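PDB 4AKK: nitrate regulatory protein from Klebsiella oxytoca, which activates nasF operon expression in response to nitrate and nitrite by binding the terminator in the leader RNA and causing transcription antitermination. Local coordinates for residues Q172-I177 with L342-A347; H54-Q59 with D309-G314; S236-A241 with A247-Q252; V224-G229 with G355-L360. One frame throughout, in Å; residues are numbered along the deposited sequence.

How the contacts relate
All four contacts pair helices or helix ends, as expected in a chain without strands, and no hydrogen bond crosses any of them. Contact 1 is buried, contacts 2 and 3 partly buried, and contact 4 lies at the surface. Helix 341-358 serves contacts 1 and 4, helix 217-240 serves contacts 3 and 4. In contacts 1 and 4 an arginine nears backbone carbonyl oxygen without bonding it, and in contact 4 a leucine methyl also covers its face; contact 2 is aliphatic with a histidine at its margin, and contact 3 is aromatic. Contact 1 touches contact 2, where Gln-59 NE2 probably bonds Ser-176 O, and packs on contact 3 through Val-343 and Leu-240.

Contact 1: residues Q172-I177 with L342-A347; sequences QLNDSI and LVRQQA
The turn around Asn-174, next to the short helix 169-173 and within the nitrate- and nitrite-sensing region, meets helix 341-358 through the long side chain of Arg-344. The backbones stay well separated: the nearest CA atoms, of Asn-174 and Arg-344, are 8.7 Å apart. Arg-344 bridges the distance with a chain bent at chi2 (-41°), which swings the guanidinium toward the turn. Its NH2 comes to 3.6 Å from Ile-177 O, which lies at the guanidinium edge near its plane, and to 4.0 Å from Asn-174 O, which approaches obliquely. Neither approach is a hydrogen bond, so the attraction is probably a diffuse electrostatic one. Asn-174 O already accepts from Ile-177 N at 3.0 Å, the bond that closes the turn. On the far side of this turn, Gln-172 NE2 reaches the anti side of Asp-175 OD2 at 2.8 Å in a nearly straight bond (174°). Helix 180-212 lies beside both partners: Asn-174 ND2 bonds Ala-183 O, and Arg-344 packs on Ala-183 itself. Helix 341-358 also reaches across the dimer, where Gln-345 OE1 is hydrogen-bonded to His-348 ND1 of the second subunit.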
loop_
_atom_site.group_PDB
_atom_site.type_symbol
_atom_site.label_atom_id
_atom_site.label_comp_id
_atom_site.label_asym_id
_atom_site.label_seq_id
_atom_site.Cartn_x
_atom_site.Cartn_y
_atom_site.Cartn_z
ATOM N N GLN A 172 9.272 -1.612 10.140
ATOM C CA GLN A 172 8.820 -0.796 11.255
ATOM C C GLN A 172 9.926 0.162 11.675
ATOM O O GLN A 172 9.663 1.249 12.179
ATOM C CB GLN A 172 8.436 -1.677 12.442
ATOM C CG GLN A 172 7.532 -0.964 13.414
ATOM C CD GLN A 172 6.177 -0.730 12.815
ATOM O OE1 GLN A 172 5.562 -1.658 12.283
ATOM N NE2 GLN A 172 5.699 0.510 12.882
ATOM N N LEU A 173 11.168 -0.260 11.465
ATOM C CA LEU A 173 12.322 0.586 11.738
ATOM C C LEU A 173 12.239 1.937 11.033
ATOM O O LEU A 173 12.727 2.935 11.557
ATOM C CB LEU A 173 13.623 -0.124 11.351
ATOM C CG LEU A 173 14.185 -1.096 12.383
ATOM C CD1 LEU A 173 15.587 -1.530 11.988
ATOM C CD2 LEU A 173 14.189 -0.452 13.752
ATOM N N ASN A 174 11.618 1.968 9.854
ATOM C CA ASN A 174 11.425 3.220 9.111
ATOM C C ASN A 174 10.481 4.257 9.739
ATOM O O ASN A 174 10.558 5.444 9.415
ATOM C CB ASN A 174 10.981 2.934 7.676
ATOM C CG ASN A 174 12.147 2.868 6.709
ATOM O OD1 ASN A 174 13.277 3.213 7.061
ATOM N ND2 ASN A 174 11.878 2.443 5.482
ATOM N N ASP A 175 9.592 3.820 10.625
ATOM C CA ASP A 175 8.643 4.743 11.252
ATOM C C ASP A 175 9.344 5.758 12.162
ATOM O O ASP A 175 8.714 6.669 12.708
ATOM C CB ASP A 175 7.519 3.990 12.003
ATOM C CG ASP A 175 7.960 3.450 13.375
ATOM O OD1 ASP A 175 9.015 3.879 13.890
ATOM O OD2 ASP A 175 7.237 2.596 13.948
ATOM N N SER A 176 10.649 5.590 12.331
ATOM C CA SER A 176 11.426 6.520 13.136
ATOM C C SER A 176 12.680 6.954 12.399
ATOM O O SER A 176 13.649 7.416 13.011
ATOM C CB SER A 176 11.780 5.906 14.488
ATOM O OG SER A 176 10.685 6.015 15.384
ATOM N N ILE A 177 12.652 6.795 11.080
ATOM C CA ILE A 177 13.747 7.240 10.229
ATOM C C ILE A 177 13.270 8.356 9.304
ATOM O O ILE A 177 12.494 8.121 8.376
ATOM C CB ILE A 177 14.323 6.085 9.398
ATOM C CG1 ILE A 177 14.887 5.008 10.326
ATOM C CG2 ILE A 177 15.390 6.603 8.443
ATOM C CD1 ILE A 177 15.680 3.936 9.618
ATOM N N LEU A 342 5.925 6.370 -2.442
ATOM C CA LEU A 342 6.057 5.147 -3.228
ATOM C C LEU A 342 6.896 4.104 -2.501
ATOM O O LEU A 342 6.605 2.915 -2.571
ATOM C CB LEU A 342 6.665 5.429 -4.600
ATOM C CG LEU A 342 5.902 6.423 -5.479
ATOM C CD1 LEU A 342 6.517 6.487 -6.873
ATOM C CD2 LEU A 342 4.431 6.054 -5.550
ATOM N N VAL A 343 7.934 4.556 -1.802
ATOM C CA VAL A 343 8.808 3.651 -1.065
ATOM C C VAL A 343 8.077 2.993 0.101
ATOM O O VAL A 343 8.200 1.793 0.318
ATOM C CB VAL A 343 10.067 4.369 -0.536
ATOM C CG1 VAL A 343 10.802 3.488 0.450
ATOM C CG2 VAL A 343 10.982 4.749 -1.684
ATOM N N ARG A 344 7.321 3.784 0.853
ATOM C CA ARG A 344 6.524 3.241 1.948
ATOM C C ARG A 344 5.466 2.268 1.414
ATOM O O ARG A 344 5.180 1.245 2.032
ATOM C CB ARG A 344 5.862 4.367 2.744
ATOM C CG ARG A 344 6.846 5.361 3.371
ATOM C CD ARG A 344 8.074 4.661 3.957
ATOM N NE ARG A 344 8.721 5.448 5.007
ATOM C CZ ARG A 344 9.575 6.445 4.787
ATOM N NH1 ARG A 344 9.889 6.792 3.544
ATOM N NH2 ARG A 344 10.115 7.100 5.810
ATOM N N GLN A 345 4.902 2.589 0.254
ATOM C CA GLN A 345 3.932 1.713 -0.397
ATOM C C GLN A 345 4.537 0.346 -0.709
ATOM O O GLN A 345 3.903 -0.682 -0.494
ATOM C CB GLN A 345 3.406 2.349 -1.687
ATOM C CG GLN A 345 2.427 1.474 -2.457
ATOM C CD GLN A 345 1.130 1.254 -1.699
ATOM O OE1 GLN A 345 0.629 2.162 -1.030
ATOM N NE2 GLN A 345 0.580 0.046 -1.795
ATOM N N GLN A 346 5.766 0.342 -1.217
ATOM C CA GLN A 346 6.447 -0.904 -1.553
ATOM C C GLN A 346 6.681 -1.771 -0.316
ATOM O O GLN A 346 6.427 -2.973 -0.334
ATOM C CB GLN A 346 7.769 -0.610 -2.258
ATOM C CG GLN A 346 7.589 0.022 -3.624
ATOM C CD GLN A 346 7.125 -0.984 -4.660
ATOM O OE1 GLN A 346 7.954 -1.994 -4.911
ATOM N NE2 GLN A 346 6.031 -0.863 -5.223
ATOM N N ALA A 347 7.168 -1.153 0.755
ATOM C CA ALA A 347 7.318 -1.844 2.022
ATOM C C ALA A 347 5.974 -2.408 2.519
ATOM O O ALA A 347 5.929 -3.544 2.999
ATOM C CB ALA A 347 7.963 -0.933 3.063
#

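Contact 2: residues H54-Q59 with D309-G314; sequences HQLAQQ and DALLEG
Leu-56 and Leu-311 form the close-packed half of this contact, and His-54 with Leu-312 the looser half at the solvent side. In the first pair one methyl does the work: Leu-56 CD2 rests 3.9 Å from Leu-311 CD1 and 4.0 Å from Leu-311 CB, touching both the branch end and the root of its neighbour. Both residues direct their CB atoms at the opposite segment; Leu-56 is buried, Leu-311 partly so. The approach is purely aliphatic.

The second pair is made otherwise. Both residues are exposed, and neither has its CB aimed across the gap, yet the ends of the side chains converge. With CG of Leu-312 anti to the backbone N (chi1 -169°), its CD1 methyl arrives 4.1 Å from His-54 CD2, and the two side chains cross at about a right angle. The methyl approaches the imidazole obliquely. One ring nitrogen, ND1, is hydrogen-bonded to Gln-51 O.

The contact thus joins the beginning of helix 56-85 and the residues leading into it to the last turn of helix 277-312, which closes at Leu-312. Leu-311 also touches Asp-179 in a loop, while Gln-58 leans on helix 92-117 through Pro-115 and Ala-116.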
loop_
_atom_site.group_PDB
_atom_site.type_symbol
_atom_site.label_atom_id
_atom_site.label_comp_id
_atom_site.label_asym_id
_atom_site.label_seq_id
_atom_site.Cartn_x
_atom_site.Cartn_y
_atom_site.Cartn_z
ATOM N N HIS A 54 20.978 10.866 15.269
ATOM C CA HIS A 54 21.644 10.212 16.393
ATOM C C HIS A 54 21.176 8.776 16.624
ATOM O O HIS A 54 21.837 8.012 17.328
ATOM C CB HIS A 54 21.476 11.040 17.672
ATOM C CG HIS A 54 22.171 12.364 17.623
ATOM N ND1 HIS A 54 21.491 13.560 17.526
ATOM C CD2 HIS A 54 23.488 12.679 17.636
ATOM C CE1 HIS A 54 22.360 14.554 17.491
ATOM N NE2 HIS A 54 23.578 14.048 17.556
ATOM N N GLN A 55 20.042 8.417 16.029
ATOM C CA GLN A 55 19.516 7.063 16.149
ATOM C C GLN A 55 19.986 6.160 15.010
ATOM O O GLN A 55 19.852 4.940 15.079
ATOM C CB GLN A 55 17.992 7.092 16.201
ATOM C CG GLN A 55 17.433 7.928 17.337
ATOM C CD GLN A 55 17.910 7.461 18.708
ATOM O OE1 GLN A 55 18.284 6.298 18.894
ATOM N NE2 GLN A 55 17.886 8.365 19.676
ATOM N N LEU A 56 20.552 6.770 13.973
ATOM C CA LEU A 56 20.969 6.051 12.771
ATOM C C LEU A 56 21.880 4.855 13.011
ATOM O O LEU A 56 21.720 3.804 12.385
ATOM C CB LEU A 56 21.662 7.006 11.806
ATOM C CG LEU A 56 20.854 7.375 10.572
ATOM C CD1 LEU A 56 19.429 7.696 10.950
ATOM C CD2 LEU A 56 21.516 8.529 9.838
ATOM N N ALA A 57 22.855 5.021 13.894
ATOM C CA ALA A 57 23.831 3.965 14.119
ATOM C C ALA A 57 23.175 2.717 14.709
ATOM O O ALA A 57 23.462 1.596 14.288
ATOM C CB ALA A 57 24.966 4.461 15.017
ATOM N N GLN A 58 22.298 2.912 15.685
ATOM C CA GLN A 58 21.662 1.787 16.349
ATOM C C GLN A 58 20.592 1.157 15.447
ATOM O O GLN A 58 20.407 -0.061 15.442
ATOM C CB GLN A 58 21.097 2.197 17.722
ATOM C CG GLN A 58 19.987 3.260 17.699
ATOM C CD GLN A 58 18.582 2.668 17.717
ATOM O OE1 GLN A 58 18.408 1.455 17.602
ATOM N NE2 GLN A 58 17.572 3.527 17.864
ATOM N N GLN A 59 19.897 1.987 14.677
ATOM C CA GLN A 59 18.907 1.473 13.736
ATOM C C GLN A 59 19.594 0.628 12.662
ATOM O O GLN A 59 19.161 -0.484 12.358
ATOM C CB GLN A 59 18.109 2.621 13.115
ATOM C CG GLN A 59 17.286 3.388 14.129
ATOM C CD GLN A 59 16.787 4.712 13.585
ATOM O OE1 GLN A 59 17.348 5.259 12.634
ATOM N NE2 GLN A 59 15.723 5.232 14.184
ATOM N N ASP A 309 27.030 6.595 8.952
ATOM C CA ASP A 309 28.171 7.326 9.501
ATOM C C ASP A 309 28.384 8.666 8.799
ATOM O O ASP A 309 28.546 9.698 9.450
ATOM C CB ASP A 309 29.442 6.485 9.397
ATOM C CG ASP A 309 29.454 5.322 10.373
ATOM O OD1 ASP A 309 28.564 5.276 11.252
ATOM O OD2 ASP A 309 30.350 4.456 10.266
ATOM N N ALA A 310 28.376 8.645 7.471
ATOM C CA ALA A 310 28.643 9.847 6.698
ATOM C C ALA A 310 27.585 10.918 6.937
ATOM O O ALA A 310 27.826 12.100 6.716
ATOM C CB ALA A 310 28.753 9.518 5.218
ATOM N N LEU A 311 26.409 10.505 7.393
ATOM C CA LEU A 311 25.354 11.459 7.698
ATOM C C LEU A 311 25.557 12.073 9.076
ATOM O O LEU A 311 25.312 13.259 9.279
ATOM C CB LEU A 311 23.987 10.790 7.614
ATOM C CG LEU A 311 23.500 10.541 6.192
ATOM C CD1 LEU A 311 22.249 9.687 6.229
ATOM C CD2 LEU A 311 23.242 11.868 5.482
ATOM N N LEU A 312 26.003 11.255 10.022
ATOM C CA LEU A 312 26.348 11.744 11.348
ATOM C C LEU A 312 27.534 12.705 11.257
ATOM O O LEU A 312 27.653 13.642 12.047
ATOM C CB LEU A 312 26.680 10.572 12.272
ATOM C CG LEU A 312 26.816 10.880 13.764
ATOM C CD1 LEU A 312 25.563 11.555 14.305
ATOM C CD2 LEU A 312 27.123 9.605 14.532
ATOM N N GLU A 313 28.401 12.475 10.278
ATOM C CA GLU A 313 29.577 13.314 10.079
ATOM C C GLU A 313 29.418 14.229 8.862
ATOM O O GLU A 313 30.252 14.219 7.955
ATOM C CB GLU A 313 30.823 12.438 9.919
ATOM C CG GLU A 313 30.952 11.346 10.980
ATOM C CD GLU A 313 32.202 10.501 10.806
ATOM O OE1 GLU A 313 33.123 10.951 10.092
ATOM O OE2 GLU A 313 32.265 9.391 11.383
ATOM N N GLY A 314 28.348 15.018 8.842
ATOM C CA GLY A 314 28.070 15.880 7.706
ATOM C C GLY A 314 27.900 17.334 8.100
ATOM O O GLY A 314 26.783 17.845 8.163
#

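Contact 3: residues S236-A241 with A247-Q252; sequences SFQALA and ALFAEQ
A T-shaped aromatic pair, Phe-237 on Phe-249, joins the successive helices 217-240 and 243-252 within the nitrate- and nitrite-sensing region. The evidence is in the ring geometry: the centroids lie 5.2 Å apart and the planes are turned by 75°, with Phe-237 giving its edge and Phe-249 its face. CE2 of Phe-237 is the probing atom. It sits 3.8 Å from both CG and CD2 of Phe-249 and 3.9 Å from Phe-249 CB, so the edge meets the face near the root of the ring and not over its middle. CG anti to the backbone N in both (chi1 157° for Phe-237, 180° for Phe-249) extends each ring from its helix into the space between them, where the side chains pass in opposite senses.

Gln-238 adds a lighter touch at the exposed margin. Its OE1 lies 4.3 Å from Phe-249 CE2, close to the plane of that ring and at its edge.

Phe-237 is buried and forms a second edge-to-face pair with Phe-192. It also packs on Leu-300 of helix 277-312, the helix whose Leu-293 touches Phe-249.

Cohesion here therefore comes from a C-H edge set against a pi face and from dispersion, with no hydrogen bond. The amide oxygen near the ring rim would add at most a weak attraction to the slightly positive ring hydrogens.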
loop_
_atom_site.group_PDB
_atom_site.type_symbol
_atom_site.label_atom_id
_atom_site.label_comp_id
_atom_site.label_asym_id
_atom_site.label_seq_id
_atom_site.Cartn_x
_atom_site.Cartn_y
_atom_site.Cartn_z
ATOM N N SER A 236 11.384 -4.719 -6.351
ATOM C CA SER A 236 11.474 -3.609 -5.422
ATOM C C SER A 236 12.936 -3.295 -5.052
ATOM O O SER A 236 13.344 -2.129 -5.062
ATOM C CB SER A 236 10.619 -3.860 -4.182
ATOM O OG SER A 236 10.891 -2.888 -3.191
ATOM N N PHE A 237 13.729 -4.322 -4.756
ATOM C CA PHE A 237 15.150 -4.107 -4.449
ATOM C C PHE A 237 15.871 -3.369 -5.585
ATOM O O PHE A 237 16.635 -2.441 -5.340
ATOM C CB PHE A 237 15.884 -5.422 -4.137
ATOM C CG PHE A 237 17.375 -5.346 -4.355
ATOM C CD1 PHE A 237 18.196 -4.708 -3.431
ATOM C CD2 PHE A 237 17.953 -5.878 -5.501
ATOM C CE1 PHE A 237 19.562 -4.613 -3.639
ATOM C CE2 PHE A 237 19.328 -5.786 -5.717
ATOM C CZ PHE A 237 20.130 -5.156 -4.788
ATOM N N GLN A 238 15.620 -3.785 -6.823
ATOM C CA GLN A 238 16.304 -3.217 -7.974
ATOM C C GLN A 238 15.890 -1.783 -8.228
ATOM O O GLN A 238 16.718 -0.952 -8.555
ATOM C CB GLN A 238 16.067 -4.065 -9.220
ATOM C CG GLN A 238 16.646 -5.466 -9.095
ATOM C CD GLN A 238 16.702 -6.194 -10.421
ATOM O OE1 GLN A 238 15.943 -7.138 -10.658
ATOM N NE2 GLN A 238 17.602 -5.752 -11.299
ATOM N N ALA A 239 14.606 -1.491 -8.075
ATOM C CA ALA A 239 14.140 -0.123 -8.223
ATOM C C ALA A 239 14.761 0.810 -7.181
ATOM O O ALA A 239 14.972 1.987 -7.451
ATOM C CB ALA A 239 12.617 -0.062 -8.158
ATOM N N LEU A 240 15.071 0.294 -5.999
ATOM C CA LEU A 240 15.436 1.182 -4.896
ATOM C C LEU A 240 16.902 1.219 -4.542
ATOM O O LEU A 240 17.340 2.124 -3.836
ATOM C CB LEU A 240 14.648 0.835 -3.644
ATOM C CG LEU A 240 13.161 1.155 -3.738
ATOM C CD1 LEU A 240 12.448 0.571 -2.541
ATOM C CD2 LEU A 240 12.957 2.670 -3.829
ATOM N N ALA A 241 17.662 0.241 -5.015
ATOM C CA ALA A 241 19.064 0.137 -4.625
ATOM C C ALA A 241 19.962 1.043 -5.466
ATOM O O ALA A 241 19.520 1.641 -6.444
ATOM C CB ALA A 241 19.541 -1.313 -4.695
ATOM N N ALA A 247 24.349 -3.746 -9.713
ATOM C CA ALA A 247 25.421 -4.303 -10.528
ATOM C C ALA A 247 25.958 -5.585 -9.896
ATOM O O ALA A 247 26.015 -6.636 -10.541
ATOM C CB ALA A 247 26.542 -3.284 -10.696
ATOM N N LEU A 248 26.350 -5.491 -8.629
ATOM C CA LEU A 248 26.875 -6.648 -7.911
ATOM C C LEU A 248 25.898 -7.817 -7.941
ATOM O O LEU A 248 26.301 -8.972 -8.081
ATOM C CB LEU A 248 27.191 -6.283 -6.459
ATOM C CG LEU A 248 27.721 -7.463 -5.653
ATOM C CD1 LEU A 248 29.100 -7.846 -6.164
ATOM C CD2 LEU A 248 27.761 -7.138 -4.169
ATOM N N PHE A 249 24.613 -7.501 -7.797
ATOM C CA PHE A 249 23.536 -8.486 -7.803
ATOM C C PHE A 249 23.433 -9.165 -9.165
ATOM O O PHE A 249 23.276 -10.377 -9.258
ATOM C CB PHE A 249 22.210 -7.784 -7.458
ATOM C CG PHE A 249 21.004 -8.692 -7.441
ATOM C CD1 PHE A 249 20.922 -9.750 -6.544
ATOM C CD2 PHE A 249 19.929 -8.454 -8.288
ATOM C CE1 PHE A 249 19.801 -10.572 -6.511
ATOM C CE2 PHE A 249 18.807 -9.265 -8.265
ATOM C CZ PHE A 249 18.741 -10.334 -7.371
ATOM N N ALA A 250 23.517 -8.374 -10.226
ATOM C CA ALA A 250 23.346 -8.905 -11.572
ATOM C C ALA A 250 24.494 -9.835 -11.926
ATOM O O ALA A 250 24.316 -10.810 -12.657
ATOM C CB ALA A 250 23.247 -7.768 -12.580
ATOM N N GLU A 251 25.673 -9.525 -11.394
ATOM C CA GLU A 251 26.870 -10.315 -11.661
ATOM C C GLU A 251 26.986 -11.540 -10.743
ATOM O O GLU A 251 27.287 -12.641 -11.207
ATOM C CB GLU A 251 28.120 -9.433 -11.542
ATOM C CG GLU A 251 28.092 -8.187 -12.439
ATOM C CD GLU A 251 29.283 -7.254 -12.217
ATOM O OE1 GLU A 251 29.646 -7.006 -11.044
ATOM O OE2 GLU A 251 29.853 -6.761 -13.218
ATOM N N GLN A 252 26.737 -11.346 -9.449
ATOM C CA GLN A 252 26.920 -12.405 -8.448
ATOM C C GLN A 252 25.762 -13.404 -8.341
ATOM O O GLN A 252 25.958 -14.538 -7.917
ATOM C CB GLN A 252 27.172 -11.797 -7.064
ATOM C CG GLN A 252 28.488 -11.058 -6.924
ATOM C CD GLN A 252 29.659 -11.995 -6.690
ATOM O OE1 GLN A 252 29.779 -12.604 -5.624
ATOM N NE2 GLN A 252 30.534 -12.109 -7.686
#

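Contact 4: residues V224-G229 with G355-L360; sequences VDRIDG and GQLASL
With CG anti to the carbonyl carbon (chi1 -66°) and the chain extended at chi2 (163°), Leu-357 sends its methyls toward helix 217-240; Arg-226, bent at chi2 (-40°), brings the face of its guanidinium to one of them, CD2. This methyl is the main point of contact. It lies 3.8 Å from Asp-225 CB and 4.1 Å from Asp-225 O, and it also stands over one face of the Arg-226 guanidinium, 4.2 Å from NH1. The leucine thus packs on the aliphatic root of the aspartate and the flat face of the arginine. The polar atoms have bonds of their own: Asp-225 OD1 bonds Gln-221 NE2, and Arg-226 NE bonds Gln-201 OE1, which helps fix the guanidinium.

Arg-226 NH2 approaches Leu-357 O at 3.5 Å, but this is no hydrogen bond. The carbonyl belongs to the last turn of its helix, so a modest electrostatic attraction is plausible. The backbones come nearest at Asp-225 and Leu-357, whose CA atoms are 7.7 Å apart.

Three partly exposed residues thus connect the sensing region to the ANTAR region near the end of helix 341-358. Helix 180-212 lies alongside, its Leu-198 touching Leu-357 and its Leu-205 touching Arg-226. Just beyond, Ser-359 OG caps Asp-362 N at the start of helix 360-380.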
loop_
_atom_site.group_PDB
_atom_site.type_symbol
_atom_site.label_atom_id
_atom_site.label_comp_id
_atom_site.label_asym_id
_atom_site.label_seq_id
_atom_site.Cartn_x
_atom_site.Cartn_y
_atom_site.Cartn_z
ATOM N N VAL A 224 5.184 -22.874 -6.123
ATOM C CA VAL A 224 4.933 -21.842 -7.099
ATOM C C VAL A 224 4.748 -20.474 -6.434
ATOM O O VAL A 224 5.242 -19.465 -6.934
ATOM C CB VAL A 224 3.674 -22.188 -7.922
ATOM C CG1 VAL A 224 3.169 -20.971 -8.687
ATOM C CG2 VAL A 224 3.970 -23.356 -8.863
ATOM N N ASP A 225 4.020 -20.442 -5.322
ATOM C CA ASP A 225 3.715 -19.174 -4.661
ATOM C C ASP A 225 4.991 -18.547 -4.086
ATOM O O ASP A 225 5.143 -17.331 -4.072
ATOM C CB ASP A 225 2.677 -19.356 -3.539
ATOM C CG ASP A 225 1.294 -19.793 -4.050
ATOM O OD1 ASP A 225 0.940 -19.528 -5.227
ATOM O OD2 ASP A 225 0.561 -20.411 -3.238
ATOM N N ARG A 226 5.897 -19.384 -3.600
ATOM C CA ARG A 226 7.168 -18.905 -3.060
ATOM C C ARG A 226 8.025 -18.356 -4.182
ATOM O O ARG A 226 8.721 -17.354 -4.015
ATOM C CB ARG A 226 7.916 -20.028 -2.336
ATOM C CG ARG A 226 7.181 -20.606 -1.135
ATOM C CD ARG A 226 6.507 -19.508 -0.353
ATOM N NE ARG A 226 5.853 -19.963 0.869
ATOM C CZ ARG A 226 4.633 -20.494 0.922
ATOM N NH1 ARG A 226 3.931 -20.693 -0.189
ATOM N NH2 ARG A 226 4.127 -20.852 2.092
ATOM N N ILE A 227 7.950 -18.991 -5.343
ATOM C CA ILE A 227 8.752 -18.543 -6.484
ATOM C C ILE A 227 8.235 -17.223 -7.075
ATOM O O ILE A 227 9.003 -16.294 -7.295
ATOM C CB ILE A 227 8.855 -19.625 -7.580
ATOM C CG1 ILE A 227 9.629 -20.832 -7.039
ATOM C CG2 ILE A 227 9.518 -19.047 -8.845
ATOM C CD1 ILE A 227 9.281 -22.165 -7.724
ATOM N N ASP A 228 6.935 -17.142 -7.324
ATOM C CA ASP A 228 6.340 -15.904 -7.830
ATOM C C ASP A 228 6.494 -14.756 -6.838
ATOM O O ASP A 228 6.666 -13.617 -7.235
ATOM C CB ASP A 228 4.858 -16.112 -8.135
ATOM C CG ASP A 228 4.630 -17.068 -9.290
ATOM O OD1 ASP A 228 5.559 -17.244 -10.115
ATOM O OD2 ASP A 228 3.515 -17.630 -9.370
ATOM N N GLY A 229 6.423 -15.060 -5.548
ATOM C CA GLY A 229 6.538 -14.037 -4.523
ATOM C C GLY A 229 7.874 -13.318 -4.528
ATOM O O GLY A 229 7.967 -12.148 -4.143
ATOM N N GLY A 355 2.421 -11.699 4.886
ATOM C CA GLY A 355 1.309 -12.167 5.692
ATOM C C GLY A 355 0.411 -13.133 4.939
ATOM O O GLY A 355 0.044 -14.174 5.465
ATOM N N GLN A 356 0.056 -12.787 3.704
ATOM C CA GLN A 356 -0.816 -13.633 2.894
ATOM C C GLN A 356 -0.252 -15.040 2.717
ATOM O O GLN A 356 -1.002 -16.010 2.790
ATOM C CB GLN A 356 -1.058 -13.004 1.520
ATOM C CG GLN A 356 -1.852 -11.710 1.567
ATOM C CD GLN A 356 -1.865 -10.990 0.235
ATOM O OE1 GLN A 356 -0.958 -11.156 -0.585
ATOM N NE2 GLN A 356 -2.895 -10.183 0.010
ATOM N N LEU A 357 1.060 -15.150 2.471
ATOM C CA LEU A 357 1.688 -16.458 2.247
ATOM C C LEU A 357 1.726 -17.272 3.533
ATOM O O LEU A 357 1.897 -18.487 3.508
ATOM C CB LEU A 357 3.111 -16.318 1.685
ATOM C CG LEU A 357 3.232 -15.733 0.275
ATOM C CD1 LEU A 357 4.661 -15.266 -0.016
ATOM C CD2 LEU A 357 2.754 -16.729 -0.773
ATOM N N ALA A 358 1.571 -16.583 4.656
ATOM C CA ALA A 358 1.639 -17.214 5.959
ATOM C C ALA A 358 0.253 -17.616 6.467
ATOM O O ALA A 358 0.138 -18.323 7.467
ATOM C CB ALA A 358 2.307 -16.277 6.947
ATOM N N SER A 359 -0.787 -17.151 5.781
ATOM C CA SER A 359 -2.164 -17.329 6.233
ATOM C C SER A 359 -2.921 -18.315 5.351
ATOM O O SER A 359 -2.959 -18.165 4.128
ATOM C CB SER A 359 -2.894 -15.982 6.237
ATOM O OG SER A 359 -4.303 -16.151 6.127
ATOM N N LEU A 360 -3.524 -19.322 5.979
ATOM C CA LEU A 360 -4.368 -20.287 5.274
ATOM C C LEU A 360 -5.670 -19.669 4.771
ATOM O O LEU A 360 -6.153 -20.003 3.687
ATOM C CB LEU A 360 -4.681 -21.483 6.179
ATOM C CG LEU A 360 -3.636 -22.586 6.221
ATOM C CD1 LEU A 360 -4.095 -23.721 7.139
ATOM C CD2 LEU A 360 -3.370 -23.093 4.810
#